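Local coordinates for putative type VI secretion protein (Escherichia coli, PDB 6SJL) that forms the trimeric VgrG spike at the tip of the type VI secretion system and carries the effector Tle1 bound to it, at the interface of chains A and B. Coordinates in Å, arbitrary orientation; residue numbers count along the deposited sequence, not the author numbering. Chains: chain A/B, Putative type VI secretion protein.

Contact 1: the interface of chains A and B. Residues chain A 546, 552, 554; chain B 554-556, 560-561.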
# COMPACT_ATOMS: atom_id res chain seq x y z
N LEU A 546 28.24 -25.33 6.08
CA LEU A 546 28.56 -25.59 4.68
C LEU A 546 29.15 -24.32 4.13
O LEU A 546 28.52 -23.27 4.18
CB LEU A 546 27.33 -26.02 3.89
CG LEU A 546 27.66 -26.62 2.53
CD1 LEU A 546 28.61 -27.77 2.69
CD2 LEU A 546 26.42 -27.05 1.80
N ILE A 552 27.14 -22.06 -3.43
CA ILE A 552 26.41 -23.09 -2.71
C ILE A 552 25.17 -23.40 -3.52
O ILE A 552 24.53 -22.50 -4.04
CB ILE A 552 26.04 -22.65 -1.29
CG1 ILE A 552 27.26 -22.34 -0.44
CG2 ILE A 552 25.24 -23.71 -0.62
CD1 ILE A 552 27.92 -23.49 0.18
N ILE A 554 21.73 -25.80 -2.91
CA ILE A 554 20.95 -26.71 -2.10
C ILE A 554 19.70 -27.02 -2.90
O ILE A 554 18.85 -26.16 -3.09
CB ILE A 554 20.61 -26.11 -0.73
CG1 ILE A 554 21.87 -26.09 0.12
CG2 ILE A 554 19.57 -26.92 -0.04
CD1 ILE A 554 22.01 -24.88 0.90
N ILE B 554 25.50 -21.42 6.25
CA ILE B 554 25.69 -21.81 4.87
C ILE B 554 26.25 -20.60 4.14
O ILE B 554 25.54 -19.62 3.91
CB ILE B 554 24.39 -22.30 4.24
CG1 ILE B 554 23.97 -23.58 4.93
CG2 ILE B 554 24.58 -22.53 2.79
CD1 ILE B 554 22.63 -24.02 4.59
N ARG B 555 27.52 -20.65 3.79
CA ARG B 555 28.22 -19.50 3.26
C ARG B 555 28.80 -19.84 1.90
O ARG B 555 29.61 -20.76 1.79
CB ARG B 555 29.32 -19.05 4.21
CG ARG B 555 29.94 -17.77 3.82
CD ARG B 555 31.16 -17.52 4.61
NE ARG B 555 30.85 -17.44 6.03
CZ ARG B 555 30.51 -16.32 6.65
NH1 ARG B 555 30.44 -15.19 5.99
NH2 ARG B 555 30.25 -16.35 7.94
N GLY B 556 28.38 -19.12 0.88
CA GLY B 556 28.94 -19.29 -0.44
C GLY B 556 29.43 -17.97 -0.96
O GLY B 556 28.63 -17.08 -1.18
N ILE B 560 24.41 -18.17 -3.50
CA ILE B 560 23.73 -19.30 -2.89
C ILE B 560 22.45 -19.55 -3.65
O ILE B 560 21.64 -18.64 -3.83
CB ILE B 560 23.45 -19.07 -1.40
CG1 ILE B 560 24.74 -19.14 -0.62
CG2 ILE B 560 22.50 -20.08 -0.89
CD1 ILE B 560 24.58 -18.79 0.75
N PHE B 561 22.27 -20.78 -4.11
CA PHE B 561 21.10 -21.20 -4.84
C PHE B 561 20.42 -22.27 -4.02
O PHE B 561 20.96 -23.35 -3.85
CB PHE B 561 21.48 -21.71 -6.22
CG PHE B 561 20.33 -22.04 -7.08
CD1 PHE B 561 19.22 -21.25 -7.10
CD2 PHE B 561 20.36 -23.15 -7.87
CE1 PHE B 561 18.17 -21.56 -7.87
CE2 PHE B 561 19.31 -23.45 -8.65
CZ PHE B 561 18.22 -22.66 -8.66
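A:Ile552 packs against residues from two strands of chain B, and this one side chain shows how an intertwined beta-prism combines side-chain packing with interchain strand pairing. The CG2 methyl touches CG2 of B:Ile554 at 3.7 Å, the two side chains crossing obliquely. The other branch turns away: CG1 sits against CA of B:Gly556, 3.5 Å off, and CD1 rests near the carbonyl of B:Arg555. From strand 560-563 of chain B, CG1 of B:Ile560 packs on CB of A:Ile552 at 3.8 Å. The branches divide in this way because CG1 lies anti to the carbonyl carbon (chi1 -61°), which leaves CG2 for the neighbouring isoleucine. A:Ile554 and B:Ile554 are copies of the same residue but are not related by an exact two-fold; they reach toward each other tip to tip, CD1 to CD1 at 3.8 Å. The CD1 of A:Ile554 also borders the CG2 of B:Ile554, so that the isoleucines of both chains form a continuous branched cluster.

Around this cluster the backbones set the register. N of B:Arg555 donates to O of A:Leu546 at 2.8 Å, approaching almost in line with the carbonyl. Strand 551-556 of chain A then grips B:Phe561 from both ends of its backbone: N of B:Phe561 gives a 2.8 Å bond to O of A:Ile552, tilted 28° from the carbonyl plane, while N of A:Ile554 donates to O of B:Phe561 at 2.7 Å. B:Phe561 contributes mainly its main chain, with CB beside the carbonyl of A:Ile552.

Two parallel bridges, A:Leu546 with B:Ile554 and A:Ile552 with B:Ile560, thus pair strands of different chains. The site joins the subunits of the spike by interchain strand pairing around an aliphatic core.

Contact 2: the interface of chains A and B. Residues chain A 655-657; chain B 663-666.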
# COMPACT_ATOMS: atom_id res chain seq x y z
N SER A 655 0.56 -10.73 8.82
CA SER A 655 1.25 -10.11 9.93
C SER A 655 0.34 -10.17 11.13
O SER A 655 -0.85 -9.90 11.02
CB SER A 655 1.60 -8.68 9.59
OG SER A 655 2.44 -8.12 10.55
N GLY A 656 0.88 -10.58 12.27
CA GLY A 656 0.10 -10.53 13.49
C GLY A 656 -0.02 -9.12 14.03
O GLY A 656 -1.06 -8.74 14.56
N ASP A 657 1.07 -8.37 13.98
CA ASP A 657 1.15 -6.95 14.24
C ASP A 657 1.10 -6.17 12.93
O ASP A 657 0.44 -6.57 11.97
CB ASP A 657 2.41 -6.62 15.03
CG ASP A 657 2.30 -6.98 16.48
OD1 ASP A 657 3.33 -6.92 17.18
OD2 ASP A 657 1.19 -7.35 16.92
N ALA B 663 -2.75 -7.38 7.74
CA ALA B 663 -2.12 -6.96 8.98
C ALA B 663 -3.12 -7.16 10.11
O ALA B 663 -4.28 -6.77 9.98
CB ALA B 663 -1.65 -5.52 8.90
N GLY B 664 -2.69 -7.83 11.17
CA GLY B 664 -3.52 -7.96 12.34
C GLY B 664 -3.62 -6.67 13.12
O GLY B 664 -4.59 -6.47 13.85
N GLN B 665 -2.59 -5.87 13.09
CA GLN B 665 -2.55 -4.46 13.45
C GLN B 665 -2.56 -3.59 12.19
O GLN B 665 -3.19 -3.92 11.20
CB GLN B 665 -1.36 -4.19 14.36
CG GLN B 665 -1.51 -4.77 15.74
CD GLN B 665 -2.85 -4.52 16.37
OE1 GLN B 665 -3.45 -3.46 16.20
NE2 GLN B 665 -3.32 -5.48 17.14
N SER B 666 -1.98 -2.40 12.29
CA SER B 666 -1.95 -1.43 11.21
C SER B 666 -1.10 -1.88 10.03
O SER B 666 -0.25 -2.75 10.14
CB SER B 666 -1.39 -0.12 11.73
OG SER B 666 -2.27 0.48 12.65
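B:Gln665 lays the aliphatic start of its side chain against A:Asp657, making a small apolar centre in a turn where the chains are otherwise joined through their backbones. CB of B:Gln665 stands 3.7 Å from CA of A:Asp657, and CG lies at a similar distance from the same carbon. The two side chains run side by side and point the same way, with the carboxylate and amide planes 63° apart, so the terminal groups do not lie flat on one another. Both have CG anti to the carbonyl carbon (chi1 -76° for A:Asp657 and much the same for B:Gln665), which gives the shared direction; a bend at chi2 then carries the amide of B:Gln665 off the line. OD2 of the carboxylate comes no nearer to the glutamine than its CG, at 3.9 Å.

Next to this pair, the two glycines face each other through main-chain atoms, O of A:Gly656 resting 3.4 Å from CA of B:Gly664. The absence of side chains there probably lets the turns approach.

The polar rim is made by backbone groups. N of B:Gly664 donates to O of A:Ser655 at 2.8 Å, from above the carbonyl plane, 37° out of it. A weak bond of 3.3 Å joins N of B:Gln665 to O of A:Asp657. That same carbonyl also receives a weak bond within chain A from the hydroxyl OG of A:Ser655, which may steady the turn.

A:Ser655 and B:Ala663, each ending its strand, form a parallel bridge. The site carries the interchain pairing out of the strands and into the following turns, apparently bringing corresponding turns of the two chains side by side.

Contact 1 and contact 2 lie on one A-B interface, the centres of their C-alpha atoms about 33 Å apart, and share no residue or strand. Both follow one principle: a strand of chain A pairs in parallel with a strand of chain B lying further on in sequence. In each bridge the partner residue is eight positions later, 546 with 554, 552 with 560 and 655 with 663. This constant offset suggests that the chains wind together with a regular stagger. Contact 1 relies more on aliphatic packing and contact 2 on turn backbones, and together they join the chains at two levels of the spike.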